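Local coordinates for protein beta-glucanase (Podospora anserina, PDB 4LE4) that probably hydrolyses beta-glucan chains, as a glucanase of glycoside hydrolase family 131 that can bind cellotriose, at residues A[151-156]-A[189-194]; A[143-148]-A[176-181]; A[46-51]-A[58-63]. One frame throughout, in Å; residues are numbered along the deposited sequence.

From the N terminus, contact 3 comes first: 46-51 and 58-63 close a short loop where strand 44-47 turns back toward strand 61-66 within one sheet. Contact 2 then opens at 143-148 and contact 1 at 151-156, on consecutive strands of the second sheet. The chain returns to the first sheet, where 176-181 closes contact 2 and 189-194 closes contact 1, so these two cross along the chain. Their centres lie about 5 Å apart, and together they tie the two sheets of the fold face to face and at the rim. Contact 3 lies on the opposite side of the chain's centre from contact 2, about 23 Å away between centres.

Contact 1 of 3, residues A[151-156]-A[189-194]; sequences TQWSVE and RKVAPV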
ATOM      1  N   THR A 151     -14.940   2.554   8.346  1.00 12.98           N
ATOM      2  CA  THR A 151     -13.926   3.620   8.474  1.00 12.54           C
ATOM      3  C   THR A 151     -13.652   3.967   9.945  1.00 14.37           C
ATOM      4  O   THR A 151     -14.575   4.269  10.734  1.00 12.63           O
ATOM      5  CB  THR A 151     -14.369   4.894   7.733  1.00 13.28           C
ATOM      6  OG1 THR A 151     -14.432   4.610   6.333  1.00 15.61           O
ATOM      7  CG2 THR A 151     -13.407   6.068   7.997  1.00 13.22           C
ATOM      8  N   GLN A 152     -12.380   3.943  10.322  1.00 10.52           N
ATOM      9  CA  GLN A 152     -11.994   4.251  11.698  1.00 12.42           C
ATOM     10  C   GLN A 152     -11.220   5.558  11.798  1.00 12.04           C
ATOM     11  O   GLN A 152     -11.065   6.110  12.884  1.00 13.65           O
ATOM     12  CB  GLN A 152     -11.109   3.150  12.254  1.00 12.95           C
ATOM     13  CG  GLN A 152     -11.694   1.771  12.164  1.00 15.23           C
ATOM     14  CD  GLN A 152     -12.858   1.590  13.097  1.00 19.59           C
ATOM     15  OE1 GLN A 152     -12.800   1.962  14.268  1.00 18.88           O
ATOM     16  NE2 GLN A 152     -13.937   1.012  12.578  1.00 25.42           N
ATOM     17  N   TRP A 153     -10.721   6.039  10.664  1.00 10.66           N
ATOM     18  CA  TRP A 153      -9.930   7.268  10.654  1.00 10.43           C
ATOM     19  C   TRP A 153      -9.946   7.776   9.208  1.00  9.94           C
ATOM     20  O   TRP A 153     -10.062   6.986   8.290  1.00  8.03           O
ATOM     21  CB  TRP A 153      -8.488   6.909  11.067  1.00 11.84           C
ATOM     22  CG  TRP A 153      -7.500   8.022  10.916  1.00 14.68           C
ATOM     23  CD1 TRP A 153      -7.118   8.926  11.866  1.00 16.92           C
ATOM     24  CD2 TRP A 153      -6.760   8.335   9.735  1.00 14.29           C
ATOM     25  NE1 TRP A 153      -6.168   9.780  11.342  1.00 17.20           N
ATOM     26  CE2 TRP A 153      -5.933   9.435  10.037  1.00 16.94           C
ATOM     27  CE3 TRP A 153      -6.713   7.781   8.450  1.00 15.16           C
ATOM     28  CZ2 TRP A 153      -5.055  10.001   9.092  1.00 18.07           C
ATOM     29  CZ3 TRP A 153      -5.833   8.347   7.500  1.00 17.08           C
ATOM     30  CH2 TRP A 153      -5.018   9.445   7.840  1.00 17.20           C
ATOM     31  N   SER A 154      -9.870   9.087   9.005  1.00 10.38           N
ATOM     32  CA  SER A 154      -9.808   9.595   7.633  1.00 10.71           C
ATOM     33  C   SER A 154      -9.160  10.991   7.619  1.00 11.27           C
ATOM     34  O   SER A 154      -9.033  11.648   8.657  1.00 12.29           O
ATOM     35  CB  SER A 154     -11.213   9.631   6.993  1.00 10.39           C
ATOM     36  OG  SER A 154     -12.091  10.484   7.709  1.00 11.09           O
ATOM     37  N   VAL A 155      -8.724  11.441   6.454  1.00 11.19           N
ATOM     38  CA  VAL A 155      -8.112  12.756   6.368  1.00 12.82           C
ATOM     39  C   VAL A 155      -8.260  13.236   4.924  1.00 12.90           C
ATOM     40  O   VAL A 155      -8.372  12.419   4.016  1.00 10.83           O
ATOM     41  CB  VAL A 155      -6.604  12.678   6.772  1.00 14.14           C
ATOM     42  CG1 VAL A 155      -5.844  11.827   5.789  1.00 14.94           C
ATOM     43  CG2 VAL A 155      -6.013  14.051   6.880  1.00 17.28           C
ATOM     44  N   GLU A 156      -8.302  14.551   4.721  1.00 13.93           N
ATOM     45  CA  GLU A 156      -8.401  15.074   3.355  1.00 15.49           C
ATOM     46  C   GLU A 156      -7.141  14.599   2.616  1.00 14.86           C
ATOM     47  O   GLU A 156      -6.032  14.818   3.100  1.00 16.66           O
ATOM     48  CB  GLU A 156      -8.404  16.596   3.375  1.00 20.11           C
ATOM     49  CG  GLU A 156      -8.334  17.231   1.974  1.00 25.47           C
ATOM     50  CD  GLU A 156      -9.529  16.873   1.114  1.00 29.08           C
ATOM     51  OE1 GLU A 156     -10.604  16.593   1.692  1.00 33.26           O
ATOM     52  OE2 GLU A 156      -9.414  16.888  -0.139  1.00 32.18           O
ATOM     53  N   ARG A 189       0.485   6.839  17.100  1.00 13.90           N
ATOM     54  CA  ARG A 189      -0.687   5.975  17.037  1.00 16.23           C
ATOM     55  C   ARG A 189      -1.943   6.831  17.057  1.00 16.85           C
ATOM     56  O   ARG A 189      -2.247   7.534  18.041  1.00 18.55           O
ATOM     57  CB  ARG A 189      -0.727   4.991  18.200  1.00 18.61           C
ATOM     58  CG  ARG A 189      -2.040   4.247  18.242  1.00 24.01           C
ATOM     59  CD  ARG A 189      -2.276   3.581  19.588  1.00 28.12           C
ATOM     60  NE  ARG A 189      -1.586   2.306  19.648  1.00 31.49           N
ATOM     61  CZ  ARG A 189      -1.665   1.476  20.687  1.00 34.45           C
ATOM     62  NH1 ARG A 189      -2.405   1.816  21.742  1.00 33.14           N
ATOM     63  NH2 ARG A 189      -1.025   0.303  20.662  1.00 31.87           N
ATOM     64  N   LYS A 190      -2.683   6.775  15.967  1.00 15.21           N
ATOM     65  CA  LYS A 190      -3.873   7.582  15.856  1.00 13.39           C
ATOM     66  C   LYS A 190      -5.190   6.865  16.159  1.00 15.11           C
ATOM     67  O   LYS A 190      -6.211   7.524  16.380  1.00 14.79           O
ATOM     68  CB  LYS A 190      -3.879   8.256  14.501  1.00 13.39           C
ATOM     69  CG  LYS A 190      -2.689   9.255  14.430  1.00 13.07           C
ATOM     70  CD  LYS A 190      -2.634  10.108  13.174  1.00 13.45           C
ATOM     71  CE  LYS A 190      -1.347  10.976  13.216  1.00 15.59           C
ATOM     72  NZ  LYS A 190      -1.207  11.890  12.044  1.00 11.48           N
ATOM     73  N   VAL A 191      -5.160   5.536  16.146  1.00 13.31           N
ATOM     74  CA  VAL A 191      -6.322   4.716  16.519  1.00 14.50           C
ATOM     75  C   VAL A 191      -5.796   3.475  17.274  1.00 14.17           C
ATOM     76  O   VAL A 191      -4.950   2.725  16.769  1.00 14.22           O
ATOM     77  CB  VAL A 191      -7.159   4.233  15.302  1.00 14.16           C
ATOM     78  CG1 VAL A 191      -8.383   3.469  15.792  1.00 14.29           C
ATOM     79  CG2 VAL A 191      -7.586   5.420  14.444  1.00 12.99           C
ATOM     80  N   ALA A 192      -6.243   3.317  18.514  1.00 15.90           N
ATOM     81  CA  ALA A 192      -5.876   2.164  19.340  1.00 15.98           C
ATOM     82  C   ALA A 192      -6.376   0.889  18.630  1.00 16.30           C
ATOM     83  O   ALA A 192      -7.372   0.928  17.903  1.00 16.94           O
ATOM     84  CB  ALA A 192      -6.538   2.291  20.726  1.00 18.03           C
ATOM     85  N   PRO A 193      -5.713  -0.265  18.858  1.00 17.13           N
ATOM     86  CA  PRO A 193      -6.146  -1.507  18.191  1.00 17.61           C
ATOM     87  C   PRO A 193      -7.642  -1.792  18.242  1.00 19.01           C
ATOM     88  O   PRO A 193      -8.263  -1.717  19.319  1.00 16.43           O
ATOM     89  CB  PRO A 193      -5.321  -2.579  18.888  1.00 18.28           C
ATOM     90  CG  PRO A 193      -4.032  -1.835  19.212  1.00 19.34           C
ATOM     91  CD  PRO A 193      -4.569  -0.519  19.747  1.00 16.57           C
ATOM     92  N   VAL A 194      -8.189  -2.108  17.061  1.00 15.67           N
ATOM     93  CA  VAL A 194      -9.599  -2.407  16.836  1.00 15.67           C
ATOM     94  C   VAL A 194      -9.760  -3.907  16.550  1.00 15.67           C
ATOM     95  O   VAL A 194      -8.972  -4.479  15.800  1.00 13.25           O
ATOM     96  CB  VAL A 194     -10.119  -1.625  15.593  1.00 16.60           C
ATOM     97  CG1 VAL A 194     -11.560  -1.971  15.313  1.00 19.21           C
ATOM     98  CG2 VAL A 194      -9.957  -0.156  15.816  1.00 17.92           C
TER
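Trp153 and Gln152 meet Lys190, Val191 and Val194 in a mainly apolar surface contact between two strands of different sheets, at the rim of the beta-sandwich expected of the concanavalin clan. Strand 150-156 pairs with 142-147 in one sheet and strand 188-195 with 175-182 in the other, so the two segments approach through side chains and share no hydrogen bond. The backbones come closest at Trp153 and Val191, whose CA atoms are 7.3 Å apart. Each strand carries a classic beta bulge here: Gln152 and Trp153 both face Trp145, while Lys190 and Val191 both face Phe178.

Val191 is the hub. Its CG2 branch, anti to the carbonyl carbon, lies 3.8 Å from Trp153 CB and also meets the backbone O of Gln152 at 3.9 Å. Trp153 has CG anti to its backbone N (chi1 172°), and its indole extends beside Lys190, with NE1 4.0 Å from Lys190 CD. The lysine chain, extended beyond CG, crosses the tryptophan obliquely and offers methylene groups to it. Farther along, the Gln152 chain bends at chi2 (-70°), which places CD; the amide it carries has OE1 3.9 Å from Val194 CG2.

Around the contact, the Trp153 ring also meets those of Phe178 and His180, both on the strand next to 189-194. Gln152 NE2 makes a weak hydrogen bond to Gln150 O in its own strand, and Arg189 turns to a salt bridge with Glu168. Between the segments themselves, then, the chemistry is van der Waals packing of valine methyls, lysine methylenes and an indole, with two oxygens of Gln152 resting against methyl groups, and no hydrogen bond across; the backbone hydrogen bonds of each strand to its own neighbour, rather than bonds across the rim, would set the register.

Contact 2 of 3, residues A[143-148]-A[176-181]; sequences LRWCVG and VGFWHS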
ATOM      1  N   LEU A 143      -8.946  10.116   2.424  1.00 12.26           N
ATOM      2  CA  LEU A 143      -8.145   8.887   2.428  1.00  8.77           C
ATOM      3  C   LEU A 143      -8.607   8.303   3.783  1.00  9.31           C
ATOM      4  O   LEU A 143      -8.584   9.000   4.799  1.00  8.88           O
ATOM      5  CB  LEU A 143      -6.651   9.198   2.495  1.00 10.17           C
ATOM      6  CG  LEU A 143      -5.697   8.002   2.486  1.00  9.53           C
ATOM      7  CD1 LEU A 143      -5.926   7.109   1.253  1.00 11.21           C
ATOM      8  CD2 LEU A 143      -4.256   8.544   2.511  1.00 12.77           C
ATOM      9  N   ARG A 144      -9.002   7.040   3.804  1.00  9.09           N
ATOM     10  CA  ARG A 144      -9.533   6.423   5.026  1.00 10.22           C
ATOM     11  C   ARG A 144      -8.796   5.160   5.402  1.00  8.98           C
ATOM     12  O   ARG A 144      -8.313   4.429   4.540  1.00 10.16           O
ATOM     13  CB  ARG A 144     -10.971   5.972   4.792  1.00 12.47           C
ATOM     14  CG  ARG A 144     -11.931   7.030   4.274  1.00 18.00           C
ATOM     15  CD  ARG A 144     -13.023   6.324   3.477  1.00 19.33           C
ATOM     16  NE  ARG A 144     -14.079   7.211   2.983  1.00 22.37           N
ATOM     17  CZ  ARG A 144     -15.221   7.448   3.629  1.00 25.12           C
ATOM     18  NH1 ARG A 144     -16.135   8.254   3.090  1.00 28.04           N
ATOM     19  NH2 ARG A 144     -15.454   6.895   4.817  1.00 23.56           N
ATOM     20  N   TRP A 145      -8.759   4.889   6.696  1.00  7.69           N
ATOM     21  CA  TRP A 145      -8.207   3.633   7.182  1.00  8.22           C
ATOM     22  C   TRP A 145      -9.452   2.867   7.636  1.00  8.40           C
ATOM     23  O   TRP A 145     -10.219   3.373   8.447  1.00  8.71           O
ATOM     24  CB  TRP A 145      -7.286   3.856   8.376  1.00  8.93           C
ATOM     25  CG  TRP A 145      -6.849   2.553   8.978  1.00 10.96           C
ATOM     26  CD1 TRP A 145      -6.146   1.543   8.364  1.00 12.18           C
ATOM     27  CD2 TRP A 145      -7.097   2.111  10.325  1.00 10.85           C
ATOM     28  NE1 TRP A 145      -5.944   0.510   9.255  1.00 10.43           N
ATOM     29  CE2 TRP A 145      -6.514   0.832  10.458  1.00 11.58           C
ATOM     30  CE3 TRP A 145      -7.759   2.675  11.422  1.00 12.33           C
ATOM     31  CZ2 TRP A 145      -6.569   0.097  11.660  1.00 10.53           C
ATOM     32  CZ3 TRP A 145      -7.826   1.945  12.626  1.00 11.26           C
ATOM     33  CH2 TRP A 145      -7.228   0.673  12.726  1.00  9.65           C
ATOM     34  N   CYS A 146      -9.640   1.660   7.125  1.00  9.53           N
ATOM     35  CA  CYS A 146     -10.795   0.836   7.453  1.00 10.25           C
ATOM     36  C   CYS A 146     -10.371  -0.462   8.141  1.00 10.51           C
ATOM     37  O   CYS A 146      -9.243  -0.967   7.932  1.00  7.96           O
ATOM     38  CB  CYS A 146     -11.542   0.455   6.178  1.00 11.22           C
ATOM     39  SG  CYS A 146     -12.113   1.904   5.284  1.00 16.82           S
ATOM     40  N   VAL A 147     -11.291  -0.978   8.958  1.00  9.81           N
ATOM     41  CA  VAL A 147     -11.112  -2.250   9.658  1.00  9.46           C
ATOM     42  C   VAL A 147     -12.438  -2.972   9.452  1.00 11.78           C
ATOM     43  O   VAL A 147     -13.496  -2.452   9.822  1.00 10.95           O
ATOM     44  CB  VAL A 147     -10.854  -2.069  11.184  1.00 11.34           C
ATOM     45  CG1 VAL A 147     -10.741  -3.441  11.843  1.00 11.85           C
ATOM     46  CG2 VAL A 147      -9.587  -1.258  11.398  1.00 13.53           C
ATOM     47  N   GLY A 148     -12.385  -4.135   8.818  1.00 11.19           N
ATOM     48  CA  GLY A 148     -13.612  -4.867   8.545  1.00 13.89           C
ATOM     49  C   GLY A 148     -14.558  -4.063   7.672  1.00 13.98           C
ATOM     50  O   GLY A 148     -15.779  -4.213   7.746  1.00 14.14           O
ATOM     51  N   VAL A 176      -6.195  -4.659  15.208  1.00 12.22           N
ATOM     52  CA  VAL A 176      -5.334  -3.865  14.322  1.00 12.48           C
ATOM     53  C   VAL A 176      -5.397  -2.412  14.760  1.00 12.52           C
ATOM     54  O   VAL A 176      -6.490  -1.838  14.898  1.00 14.75           O
ATOM     55  CB  VAL A 176      -5.752  -3.985  12.833  1.00 15.49           C
ATOM     56  CG1 VAL A 176      -7.173  -3.520  12.664  1.00 18.52           C
ATOM     57  CG2 VAL A 176      -4.785  -3.157  11.923  1.00 14.61           C
ATOM     58  N   GLY A 177      -4.217  -1.836  14.975  1.00 10.63           N
ATOM     59  CA  GLY A 177      -4.072  -0.446  15.391  1.00 10.60           C
ATOM     60  C   GLY A 177      -3.482   0.340  14.215  1.00 10.47           C
ATOM     61  O   GLY A 177      -2.901  -0.251  13.305  1.00 10.75           O
ATOM     62  N   PHE A 178      -3.590   1.657  14.267  1.00  7.99           N
ATOM     63  CA  PHE A 178      -3.166   2.493  13.159  1.00  9.92           C
ATOM     64  C   PHE A 178      -2.176   3.571  13.572  1.00  9.16           C
ATOM     65  O   PHE A 178      -2.484   4.405  14.420  1.00 10.01           O
ATOM     66  CB  PHE A 178      -4.429   3.123  12.551  1.00  8.59           C
ATOM     67  CG  PHE A 178      -4.167   4.033  11.370  1.00  9.92           C
ATOM     68  CD1 PHE A 178      -3.791   3.506  10.140  1.00 12.00           C
ATOM     69  CD2 PHE A 178      -4.387   5.394  11.490  1.00 11.20           C
ATOM     70  CE1 PHE A 178      -3.654   4.339   9.031  1.00 10.38           C
ATOM     71  CE2 PHE A 178      -4.256   6.241  10.401  1.00 11.73           C
ATOM     72  CZ  PHE A 178      -3.890   5.702   9.171  1.00 10.94           C
ATOM     73  N   TRP A 179      -0.991   3.532  12.969  1.00  9.44           N
ATOM     74  CA  TRP A 179       0.062   4.525  13.216  1.00 11.70           C
ATOM     75  C   TRP A 179       0.170   5.336  11.919  1.00 10.47           C
ATOM     76  O   TRP A 179       0.023   4.787  10.828  1.00  8.19           O
ATOM     77  CB  TRP A 179       1.384   3.838  13.522  1.00 10.91           C
ATOM     78  CG  TRP A 179       1.357   3.129  14.825  1.00 13.73           C
ATOM     79  CD1 TRP A 179       0.712   1.961  15.120  1.00 13.90           C
ATOM     80  CD2 TRP A 179       2.023   3.539  16.029  1.00 13.35           C
ATOM     81  NE1 TRP A 179       0.941   1.612  16.443  1.00 14.29           N
ATOM     82  CE2 TRP A 179       1.738   2.567  17.019  1.00 13.85           C
ATOM     83  CE3 TRP A 179       2.837   4.640  16.360  1.00 11.13           C
ATOM     84  CZ2 TRP A 179       2.243   2.652  18.336  1.00 15.47           C
ATOM     85  CZ3 TRP A 179       3.338   4.732  17.663  1.00 12.51           C
ATOM     86  CH2 TRP A 179       3.039   3.741  18.635  1.00 12.91           C
ATOM     87  N   HIS A 180       0.405   6.637  12.044  1.00  9.91           N
ATOM     88  CA  HIS A 180       0.414   7.485  10.860  1.00  9.44           C
ATOM     89  C   HIS A 180       1.156   8.779  11.072  1.00  7.62           C
ATOM     90  O   HIS A 180       1.274   9.244  12.187  1.00  8.78           O
ATOM     91  CB  HIS A 180      -1.059   7.823  10.534  1.00  8.05           C
ATOM     92  CG  HIS A 180      -1.259   8.931   9.522  1.00  9.16           C
ATOM     93  ND1 HIS A 180      -1.318   8.716   8.160  1.00 12.42           N
ATOM     94  CD2 HIS A 180      -1.432  10.264   9.693  1.00  5.58           C
ATOM     95  CE1 HIS A 180      -1.508   9.866   7.535  1.00  6.39           C
ATOM     96  NE2 HIS A 180      -1.580  10.820   8.442  1.00 11.57           N
ATOM     97  N   SER A 181       1.653   9.347   9.981  1.00  9.22           N
ATOM     98  CA  SER A 181       2.250  10.674  10.017  1.00 10.16           C
ATOM     99  C   SER A 181       2.272  11.155   8.576  1.00  6.38           C
ATOM    100  O   SER A 181       2.064  10.377   7.651  1.00  6.89           O
ATOM    101  CB  SER A 181       3.681  10.668  10.545  1.00 10.69           C
ATOM    102  OG  SER A 181       4.541  10.125   9.572  1.00 10.05           O
TER
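Trp145 and Phe178 each hold CG anti to the backbone N (chi1 173° and -180°); from these CG positions the side chains pass each other in opposite directions. The rings form an offset stack: the five-membered ring of Trp145 and the Phe178 ring have centroids 4.2 Å apart and planes inclined by 18°. Each CB lies over the partner's ring in a CH-pi contact; Phe178 CB is 3.4 Å from the centroid of the Trp145 six-membered ring, and Trp145 CB is 3.9 Å from the centroid of the Phe178 ring. Strands 142-147 and 175-182 run nearly antiparallel in opposed sheets, and their interlocked side chains make part of the buried core of the beta-sandwich. Over the opposite face of the indole, toward the rim at CZ2 and CH2, lies Val147 CG2, which also packs 3.5 Å from Val176 CG1. At the far edge of the indole, Trp145 CH2 lies 3.4 Å from the backbone O of Val176, near the ring plane, while CZ2 rests 3.7 Å from Val176 CG2. Outside the two segments, Trp145 NE1 makes a weak hydrogen bond to Thr125 OG1, and the Phe178 side chain touches Val165.

Contact 3 of 3, residues A[46-51]-A[58-63]; sequences LSPDYK and SRQGAK
Ser47 and Gly61 form an antiparallel hydrogen-bonded pair, with Ser47 N to Gly61 O at 3.0 Å and Gly61 N to Ser47 O at 2.8 Å. Beside it, Leu46 CD2 packs 3.6 Å from Ala62 CB. Tyr50 lays one ring face against Lys63 CB, 4.0 Å from the ring centroid, and its OH receives a weak hydrogen bond from Lys63 NZ at 3.4 Å. An alanine at Tyr50 would probably leave Lys63 NZ without this hydroxyl and uncover both Lys63 CB and Ser47 CB, which lies over the opposite ring face. Strand 44-47 ends here in a type I turn: Tyr50 N bonds to Ser47 O from the opposite side of the carbonyl plane to Gly61 N, and Ser47 OG accepts from Asp49 N in an ST turn. The turn brings Tyr50 O 3.6 Å from Gly61 CA, where a CB would clash with it. Lys51, extended beyond CG, delivers NZ to Ser58 O at 2.8 Å, nearly in line with the carbonyl bond; a water links NZ to Arg59 O, and Asp55 O is a further acceptor. Farther out, Tyr225 meets the Tyr50 ring edge-to-face and also touches Lys63.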
ATOM      1  N   LEU A  46      10.204   2.702 -11.025  1.00 10.32           N
ATOM      2  CA  LEU A  46      10.934   3.147  -9.850  1.00  9.77           C
ATOM      3  C   LEU A  46      11.757   4.391 -10.164  1.00 11.35           C
ATOM      4  O   LEU A  46      12.274   4.541 -11.283  1.00 12.17           O
ATOM      5  CB  LEU A  46      11.913   2.063  -9.379  1.00  9.69           C
ATOM      6  CG  LEU A  46      11.392   0.639  -9.198  1.00 11.53           C
ATOM      7  CD1 LEU A  46      12.534  -0.312  -8.802  1.00 13.36           C
ATOM      8  CD2 LEU A  46      10.301   0.654  -8.107  1.00 11.45           C
ATOM      9  N   SER A  47      11.884   5.257  -9.168  1.00 10.76           N
ATOM     10  CA  SER A  47      12.676   6.472  -9.281  1.00 11.45           C
ATOM     11  C   SER A  47      12.858   7.120  -7.925  1.00 13.32           C
ATOM     12  O   SER A  47      12.004   6.996  -7.032  1.00 12.33           O
ATOM     13  CB  SER A  47      12.008   7.472 -10.238  1.00 13.57           C
ATOM     14  OG  SER A  47      12.696   8.712 -10.231  1.00 14.47           O
ATOM     15  N   PRO A  48      14.003   7.789  -7.725  1.00 14.76           N
ATOM     16  CA  PRO A  48      14.264   8.474  -6.465  1.00 15.44           C
ATOM     17  C   PRO A  48      13.248   9.606  -6.349  1.00 15.82           C
ATOM     18  O   PRO A  48      12.985  10.102  -5.266  1.00 15.75           O
ATOM     19  CB  PRO A  48      15.684   9.023  -6.654  1.00 17.42           C
ATOM     20  CG  PRO A  48      16.296   8.054  -7.618  1.00 18.19           C
ATOM     21  CD  PRO A  48      15.175   7.879  -8.615  1.00 16.76           C
ATOM     22  N   ASP A  49      12.656  10.006  -7.476  1.00 15.92           N
ATOM     23  CA  ASP A  49      11.708  11.095  -7.448  1.00 15.97           C
ATOM     24  C   ASP A  49      10.337  10.645  -6.991  1.00 15.22           C
ATOM     25  O   ASP A  49       9.468  11.467  -6.777  1.00 16.05           O
ATOM     26  CB  ASP A  49      11.552  11.742  -8.831  1.00 19.94           C
ATOM     27  CG  ASP A  49      12.894  12.211  -9.432  1.00 26.66           C
ATOM     28  OD1 ASP A  49      13.839  12.488  -8.665  1.00 28.71           O
ATOM     29  OD2 ASP A  49      12.985  12.315 -10.677  1.00 29.30           O
ATOM     30  N   TYR A  50      10.157   9.347  -6.834  1.00 13.63           N
ATOM     31  CA  TYR A  50       8.846   8.812  -6.482  1.00 13.28           C
ATOM     32  C   TYR A  50       8.695   8.398  -5.032  1.00 12.57           C
ATOM     33  O   TYR A  50       7.717   7.734  -4.698  1.00 13.64           O
ATOM     34  CB  TYR A  50       8.548   7.594  -7.360  1.00 12.82           C
ATOM     35  CG  TYR A  50       8.530   7.840  -8.852  1.00 11.41           C
ATOM     36  CD1 TYR A  50       8.307   9.113  -9.374  1.00 12.00           C
ATOM     37  CD2 TYR A  50       8.665   6.776  -9.734  1.00 13.20           C
ATOM     38  CE1 TYR A  50       8.214   9.321 -10.750  1.00 13.68           C
ATOM     39  CE2 TYR A  50       8.563   6.971 -11.109  1.00 14.54           C
ATOM     40  CZ  TYR A  50       8.337   8.245 -11.608  1.00 13.86           C
ATOM     41  OH  TYR A  50       8.229   8.433 -12.986  1.00 15.31           O
ATOM     42  N   LYS A  51       9.657   8.734  -4.180  1.00 12.03           N
ATOM     43  CA  LYS A  51       9.580   8.357  -2.753  1.00 11.45           C
ATOM     44  C   LYS A  51       9.416   9.557  -1.842  1.00 12.34           C
ATOM     45  O   LYS A  51       9.531  10.709  -2.278  1.00 12.41           O
ATOM     46  CB  LYS A  51      10.871   7.672  -2.303  1.00 12.39           C
ATOM     47  CG  LYS A  51      12.053   8.627  -2.288  1.00 14.89           C
ATOM     48  CD  LYS A  51      13.264   8.044  -1.565  1.00 17.62           C
ATOM     49  CE  LYS A  51      14.294   9.146  -1.257  1.00 17.03           C
ATOM     50  NZ  LYS A  51      15.368   8.608  -0.422  1.00 17.83           N
ATOM     51  N   SER A  58      14.897   4.406   1.881  1.00 13.61           N
ATOM     52  CA  SER A  58      14.433   3.895   0.582  1.00 13.92           C
ATOM     53  C   SER A  58      15.191   4.644  -0.509  1.00 14.70           C
ATOM     54  O   SER A  58      15.187   5.864  -0.515  1.00 15.51           O
ATOM     55  CB  SER A  58      12.939   4.175   0.396  1.00 15.00           C
ATOM     56  OG  SER A  58      12.157   3.430   1.306  1.00 13.79           O
ATOM     57  N   ARG A  59      15.855   3.926  -1.411  1.00 13.80           N
ATOM     58  CA  ARG A  59      16.602   4.614  -2.470  1.00 14.43           C
ATOM     59  C   ARG A  59      15.676   5.139  -3.567  1.00 12.75           C
ATOM     60  O   ARG A  59      15.843   6.257  -4.070  1.00 13.80           O
ATOM     61  CB  ARG A  59      17.641   3.673  -3.085  1.00 14.55           C
ATOM     62  CG  ARG A  59      18.425   4.326  -4.221  1.00 16.68           C
ATOM     63  CD  ARG A  59      19.621   3.468  -4.587  1.00 16.51           C
ATOM     64  NE  ARG A  59      19.281   2.071  -4.818  1.00 15.73           N
ATOM     65  CZ  ARG A  59      18.790   1.573  -5.945  1.00 17.12           C
ATOM     66  NH1 ARG A  59      18.547   2.347  -7.002  1.00 18.78           N
ATOM     67  NH2 ARG A  59      18.596   0.264  -6.033  1.00 19.68           N
ATOM     68  N   GLN A  60      14.682   4.339  -3.924  1.00 11.14           N
ATOM     69  CA  GLN A  60      13.760   4.730  -4.963  1.00 11.05           C
ATOM     70  C   GLN A  60      12.325   4.449  -4.478  1.00 12.36           C
ATOM     71  O   GLN A  60      12.131   3.590  -3.648  1.00 13.15           O
ATOM     72  CB  GLN A  60      13.996   3.896  -6.205  1.00 11.51           C
ATOM     73  CG  GLN A  60      15.305   4.134  -6.935  1.00 11.36           C
ATOM     74  CD  GLN A  60      15.301   3.489  -8.285  1.00 11.50           C
ATOM     75  OE1 GLN A  60      15.558   2.274  -8.426  1.00 14.75           O
ATOM     76  NE2 GLN A  60      14.999   4.286  -9.302  1.00 12.21           N
ATOM     77  N   GLY A  61      11.360   5.177  -5.016  1.00 12.28           N
ATOM     78  CA  GLY A  61       9.962   4.931  -4.693  1.00 10.84           C
ATOM     79  C   GLY A  61       9.386   4.301  -5.951  1.00 12.67           C
ATOM     80  O   GLY A  61      10.036   4.241  -6.998  1.00 12.94           O
ATOM     81  N   ALA A  62       8.147   3.830  -5.879  1.00 11.82           N
ATOM     82  CA  ALA A  62       7.531   3.220  -7.029  1.00 10.58           C
ATOM     83  C   ALA A  62       6.272   3.962  -7.446  1.00 12.74           C
ATOM     84  O   ALA A  62       5.432   4.295  -6.609  1.00 10.90           O
ATOM     85  CB  ALA A  62       7.183   1.757  -6.710  1.00 10.09           C
ATOM     86  N   LYS A  63       6.157   4.259  -8.737  1.00 12.04           N
ATOM     87  CA  LYS A  63       4.917   4.850  -9.216  1.00 10.41           C
ATOM     88  C   LYS A  63       4.128   3.630  -9.688  1.00  9.96           C
ATOM     89  O   LYS A  63       4.605   2.866 -10.531  1.00 10.47           O
ATOM     90  CB  LYS A  63       5.161   5.782 -10.410  1.00 11.11           C
ATOM     91  CG  LYS A  63       3.842   6.327 -10.979  1.00 10.53           C
ATOM     92  CD  LYS A  63       4.129   7.453 -11.992  1.00 15.97           C
ATOM     93  CE  LYS A  63       4.903   6.966 -13.154  1.00 16.73           C
ATOM     94  NZ  LYS A  63       5.041   8.115 -14.134  1.00 24.60           N
TER
HETATM   95  O   HOH W   1      17.242   8.302  -2.828  1.00 26.85           O